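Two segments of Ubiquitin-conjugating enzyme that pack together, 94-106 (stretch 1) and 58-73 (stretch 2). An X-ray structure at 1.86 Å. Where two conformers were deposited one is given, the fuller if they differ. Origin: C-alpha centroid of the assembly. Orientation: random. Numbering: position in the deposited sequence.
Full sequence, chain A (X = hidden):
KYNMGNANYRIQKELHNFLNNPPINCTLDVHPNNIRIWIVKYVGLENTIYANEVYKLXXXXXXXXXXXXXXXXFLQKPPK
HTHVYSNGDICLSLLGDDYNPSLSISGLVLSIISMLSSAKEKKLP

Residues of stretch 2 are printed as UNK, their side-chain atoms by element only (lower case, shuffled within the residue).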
# COMPACT_ATOMS: atom_id res chain seq x y z
N LEU A 94 10.05 -3.68 -5.31
CA LEU A 94 10.00 -3.86 -3.83
C LEU A 94 8.93 -4.86 -3.39
O LEU A 94 9.03 -5.45 -2.31
CB LEU A 94 9.82 -2.53 -3.10
CG LEU A 94 11.04 -1.63 -3.01
CD1 LEU A 94 10.65 -0.29 -2.42
CD2 LEU A 94 12.17 -2.29 -2.17
N LEU A 95 7.91 -5.05 -4.24
CA LEU A 95 6.80 -5.97 -3.97
C LEU A 95 7.05 -7.36 -4.51
O LEU A 95 6.26 -8.27 -4.28
CB LEU A 95 5.52 -5.43 -4.59
CG LEU A 95 4.75 -4.36 -3.83
CD1 LEU A 95 3.77 -3.61 -4.76
CD2 LEU A 95 4.03 -5.02 -2.66
N GLY A 96 8.13 -7.52 -5.27
CA GLY A 96 8.41 -8.79 -5.91
C GLY A 96 9.87 -9.17 -5.73
O GLY A 96 10.32 -9.40 -4.62
N ASP A 97 10.58 -9.23 -6.84
CA ASP A 97 12.00 -9.55 -6.89
C ASP A 97 12.90 -8.88 -5.82
O ASP A 97 13.86 -9.49 -5.36
CB ASP A 97 12.53 -9.20 -8.28
CG ASP A 97 12.17 -10.25 -9.32
OD1 ASP A 97 11.00 -10.25 -9.80
OD2 ASP A 97 13.06 -11.06 -9.65
N ASP A 98 12.61 -7.63 -5.46
CA ASP A 98 13.45 -6.92 -4.48
C ASP A 98 12.81 -6.83 -3.09
O ASP A 98 13.24 -6.02 -2.25
CB ASP A 98 13.81 -5.50 -4.97
CG ASP A 98 14.66 -5.52 -6.25
OD1 ASP A 98 15.15 -6.61 -6.64
OD2 ASP A 98 14.84 -4.42 -6.86
N TYR A 99 11.79 -7.66 -2.85
CA TYR A 99 11.15 -7.71 -1.55
C TYR A 99 12.14 -8.17 -0.50
O TYR A 99 12.93 -9.11 -0.72
CB TYR A 99 9.90 -8.61 -1.55
CG TYR A 99 9.22 -8.72 -0.19
CD1 TYR A 99 8.55 -7.63 0.37
CD2 TYR A 99 9.25 -9.92 0.52
CE1 TYR A 99 7.92 -7.74 1.61
CE2 TYR A 99 8.65 -10.03 1.74
CZ TYR A 99 7.98 -8.94 2.29
OH TYR A 99 7.38 -9.06 3.52
N ASN A 100 12.10 -7.51 0.64
CA ASN A 100 12.90 -7.88 1.79
C ASN A 100 11.87 -8.05 2.90
O ASN A 100 11.04 -7.17 3.08
CB ASN A 100 13.88 -6.74 2.07
CG ASN A 100 14.78 -7.02 3.23
OD1 ASN A 100 14.33 -7.43 4.29
ND2 ASN A 100 16.09 -6.78 3.04
N PRO A 101 11.91 -9.19 3.66
CA PRO A 101 10.86 -9.42 4.66
C PRO A 101 10.88 -8.40 5.80
O PRO A 101 9.95 -8.39 6.63
CB PRO A 101 11.15 -10.84 5.18
CG PRO A 101 12.60 -11.11 4.83
CD PRO A 101 12.95 -10.25 3.67
N SER A 102 11.91 -7.54 5.86
CA SER A 102 11.97 -6.46 6.88
C SER A 102 11.26 -5.17 6.48
O SER A 102 11.07 -4.28 7.31
CB SER A 102 13.42 -6.16 7.31
OG SER A 102 13.88 -7.27 8.03
N LEU A 103 10.85 -5.10 5.21
CA LEU A 103 10.06 -3.98 4.70
C LEU A 103 8.86 -3.72 5.63
O LEU A 103 8.14 -4.66 5.99
CB LEU A 103 9.56 -4.30 3.27
CG LEU A 103 8.56 -3.41 2.51
CD1 LEU A 103 9.09 -2.00 2.31
CD2 LEU A 103 8.15 -4.04 1.15
N SER A 104 8.69 -2.46 6.03
CA SER A 104 7.47 -2.05 6.72
C SER A 104 6.36 -1.79 5.71
O SER A 104 6.62 -1.37 4.57
CB SER A 104 7.72 -0.77 7.53
OG SER A 104 7.86 0.37 6.71
N ILE A 105 5.11 -1.99 6.12
CA ILE A 105 3.99 -1.68 5.22
C ILE A 105 3.92 -0.16 4.96
O ILE A 105 3.65 0.29 3.84
CB ILE A 105 2.65 -2.21 5.77
CG1 ILE A 105 2.74 -3.73 6.06
CG2 ILE A 105 1.46 -1.81 4.86
CD1 ILE A 105 3.14 -4.63 4.82
N SER A 106 4.12 0.63 6.00
CA SER A 106 4.23 2.07 5.83
C SER A 106 5.24 2.47 4.70
O SER A 106 4.91 3.28 3.83
CB SER A 106 4.61 2.74 7.17
OG SER A 106 4.46 4.13 7.02
N UNK A 58 -5.56 -1.68 -1.57
CA UNK A 58 -5.90 -2.86 -0.77
C UNK A 58 -4.63 -3.67 -0.51
O UNK A 58 -3.85 -3.92 -1.43
c UNK A 58 -8.93 -6.84 -0.61
c UNK A 58 -7.37 -4.87 -0.54
n UNK A 58 -10.30 -7.36 -1.03
c UNK A 58 -8.80 -5.36 -0.89
c UNK A 58 -6.96 -3.71 -1.43
N UNK A 59 -4.46 -4.07 0.74
CA UNK A 59 -3.29 -4.79 1.19
C UNK A 59 -3.70 -6.11 1.82
O UNK A 59 -4.44 -6.13 2.79
c UNK A 59 -1.93 -2.66 1.49
c UNK A 59 -1.20 -4.79 2.65
c UNK A 59 -2.42 -3.95 2.17
c UNK A 59 -1.42 -1.62 2.51
N UNK A 60 -3.25 -7.21 1.23
CA UNK A 60 -3.58 -8.53 1.77
C UNK A 60 -2.35 -9.25 2.26
O UNK A 60 -1.39 -9.48 1.49
c UNK A 60 -4.70 -10.78 1.31
c UNK A 60 -4.28 -9.42 0.69
c UNK A 60 -5.47 -8.68 0.07
c UNK A 60 -5.94 -9.25 -1.22
N UNK A 61 -2.36 -9.63 3.52
CA UNK A 61 -1.26 -10.40 4.10
C UNK A 61 -1.50 -11.90 3.93
O UNK A 61 -2.46 -12.44 4.50
c UNK A 61 -0.84 -8.68 5.88
c UNK A 61 -0.34 -5.97 6.44
c UNK A 61 0.48 -8.20 5.95
c UNK A 61 -1.11 -10.10 5.58
c UNK A 61 -1.65 -6.42 6.38
c UNK A 61 0.73 -6.84 6.24
c UNK A 61 -1.90 -7.78 6.10
N UNK A 62 -0.63 -12.57 3.12
CA UNK A 62 -0.77 -14.00 2.90
C UNK A 62 -0.38 -14.80 4.14
O UNK A 62 0.26 -14.28 5.07
c UNK A 62 1.26 -13.24 1.89
c UNK A 62 0.51 -12.01 2.37
c UNK A 62 0.18 -14.27 1.73
N UNK A 63 -0.77 -16.07 4.16
CA UNK A 63 -0.47 -16.93 5.28
C UNK A 63 1.03 -17.04 5.61
O UNK A 63 1.40 -17.25 6.79
o UNK A 63 -0.77 -20.18 6.47
c UNK A 63 -1.31 -19.07 6.30
c UNK A 63 -1.05 -18.32 5.03
o UNK A 63 -2.07 -18.54 7.15
N UNK A 64 1.88 -16.92 4.59
CA UNK A 64 3.35 -16.99 4.77
C UNK A 64 4.01 -15.63 5.02
O UNK A 64 5.26 -15.53 5.05
o UNK A 64 4.41 -19.80 2.62
o UNK A 64 3.10 -19.70 4.38
c UNK A 64 3.82 -19.15 3.52
c UNK A 64 4.00 -17.65 3.54
N UNK A 65 3.20 -14.58 5.19
CA UNK A 65 3.73 -13.26 5.56
C UNK A 65 4.50 -13.40 6.89
O UNK A 65 4.02 -14.06 7.83
c UNK A 65 4.19 -8.78 5.28
c UNK A 65 4.10 -8.26 6.59
c UNK A 65 3.50 -8.98 7.59
o UNK A 65 4.62 -7.01 6.83
c UNK A 65 2.59 -12.21 5.67
c UNK A 65 2.98 -10.28 7.28
c UNK A 65 3.10 -10.83 5.98
c UNK A 65 3.69 -10.06 4.99
N UNK A 66 5.67 -12.73 7.02
CA UNK A 66 6.34 -11.77 6.16
C UNK A 66 7.36 -12.33 5.14
O UNK A 66 7.91 -11.56 4.36
c UNK A 66 7.08 -10.88 7.17
c UNK A 66 7.43 -11.81 8.31
c UNK A 66 6.42 -12.94 8.28
N UNK A 67 7.61 -13.63 5.15
CA UNK A 67 8.57 -14.22 4.19
C UNK A 67 8.03 -14.07 2.78
O UNK A 67 8.76 -13.80 1.84
c UNK A 67 8.87 -15.68 4.54
c UNK A 67 10.16 -17.31 5.90
c UNK A 67 9.73 -15.86 5.80
c UNK A 67 10.98 -14.94 5.82
N UNK A 68 6.73 -14.20 2.65
CA UNK A 68 6.07 -13.87 1.41
C UNK A 68 5.52 -12.43 1.52
O UNK A 68 5.02 -12.03 2.59
c UNK A 68 5.00 -14.91 1.06
c UNK A 68 6.74 -16.84 0.98
n UNK A 68 8.84 -18.29 0.57
c UNK A 68 5.55 -16.15 0.28
c UNK A 68 7.50 -17.80 0.02
N UNK A 69 5.64 -11.65 0.43
CA UNK A 69 5.23 -10.25 0.45
C UNK A 69 3.72 -10.06 0.54
O UNK A 69 2.94 -10.97 0.15
c UNK A 69 6.22 -12.05 -0.87
c UNK A 69 5.77 -9.71 -0.89
c UNK A 69 5.87 -10.94 -1.79
N UNK A 70 3.28 -8.88 1.03
CA UNK A 70 1.82 -8.68 1.02
C UNK A 70 1.39 -8.52 -0.43
O UNK A 70 2.22 -8.15 -1.30
c UNK A 70 4.01 -7.71 1.57
c UNK A 70 1.64 -7.36 1.79
c UNK A 70 2.95 -6.64 1.61
N UNK A 71 0.15 -8.84 -0.74
CA UNK A 71 -0.39 -8.52 -2.06
C UNK A 71 -1.00 -7.11 -1.95
O UNK A 71 -1.78 -6.83 -1.01
c UNK A 71 -1.53 -12.14 -2.32
c UNK A 71 -0.75 -10.91 -2.78
c UNK A 71 -2.25 -9.05 -3.70
c UNK A 71 -1.44 -9.56 -2.48
N UNK A 72 -0.63 -6.22 -2.88
CA UNK A 72 -1.06 -4.79 -2.81
C UNK A 72 -1.51 -4.33 -4.17
O UNK A 72 -0.75 -4.45 -5.17
c UNK A 72 0.10 -3.86 -2.30
c UNK A 72 0.59 -4.30 -0.98
c UNK A 72 -0.34 -2.38 -2.20
N UNK A 73 -2.73 -3.80 -4.25
CA UNK A 73 -3.23 -3.25 -5.49
C UNK A 73 -4.25 -2.13 -5.24
O UNK A 73 -4.86 -2.07 -4.16
o UNK A 73 -8.38 -6.93 -4.16
c UNK A 73 -6.01 -6.79 -4.37
c UNK A 73 -3.83 -4.37 -6.37
c UNK A 73 -6.33 -4.59 -6.07
c UNK A 73 -5.04 -5.05 -5.78
c UNK A 73 -4.89 -6.14 -4.92
c UNK A 73 -7.44 -5.20 -5.52
c UNK A 73 -7.28 -6.31 -4.68
O HOH W 1 6.51 -6.57 4.89
O HOH W 2 3.39 -8.76 -3.78

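Position 58 carries four carbons in a row ending in a nitrogen and stays clear of stretch 1; it is Lys58. Position 59 has four carbons, forked at the first, with one arm two carbons long. That arm packs on Ile105, and the residue is Ile59, whose CD1 lies 3.7 Å from Ile105 CG2. Position 60 repeats the same forked pattern out of reach of stretch 1, as expected for alternation along a strand: Ile60.

At position 61 one carbon leads to a six-carbon ring without a substituent. The ring abuts Ile105, and the residue is Phe61; its CE1 lies 3.6 Å from Ile105 CD1. Three carbons at position 62, out of reach of stretch 1, close a ring onto the backbone nitrogen, giving Pro62. Positions 63 and 64 each have two carbons, the second bearing two oxygens, and neither touches stretch 1. The count fits aspartate, Asp63 and Asp64.

Position 65 has one carbon, then a six-carbon ring bearing an oxygen that meets Ile105, and is Tyr65. It closes a type I turn begun at Pro62, and its OH lies 3.4 Å from Ile105 CD1. Position 66 is another ring of three carbons closed onto nitrogen, preceded by a cis peptide bond and lying against Tyr99: Pro66. Its carbonyl O accepts a hydrogen bond of 2.7 Å from Tyr99 OH.

Four carbons forked at the second, reaching Pro101, identify position 67 as Leu67; although its CA-to-CB bond points away, CD2 comes within 4.2 Å of Pro101 CB. Position 68, four carbons ending in nitrogen, is Lys68; its CA-to-CB bond points away. Positions 69 and 70 both close three carbons onto the backbone nitrogen, the first against Tyr99 and the second against Ile105, and are Pro69 and Pro70. Pro69 CB sits 3.5 Å from the centroid of the Tyr99 ring, almost on the ring normal, in a CH-pi contact. Pro70 CG reaches Ile105 CD1 at 3.8 Å.

Position 71, four carbons forked at the first with one longer arm, is Ile71; its CA-to-CB bond points away. Position 72 has one carbon carrying two others; one branch packs on Leu95, and the residue is Val72; its CG2 lies 3.9 Å from Leu95 CD2. Position 73 has one carbon, then a six-carbon ring bearing one oxygen, and makes no contact with stretch 1; it is Tyr73, whose CA-to-CB bond also points away.

The contact combines apolar packing with a few polar ties. Ile105 fits among Ile59, Phe61, Tyr65 and Pro70, while Tyr99 receives Pro69 over one ring face and anchors its hydroxyl on the Pro66 carbonyl. One water links Tyr65 OH, Tyr99 OH and Leu103 O; another donates to both Leu95 O and Pro70 O, joining backbone carbonyls that cannot bond to each other directly.

Stretch 2, residues 58-73: KIIFPDDYPLKPPIVY
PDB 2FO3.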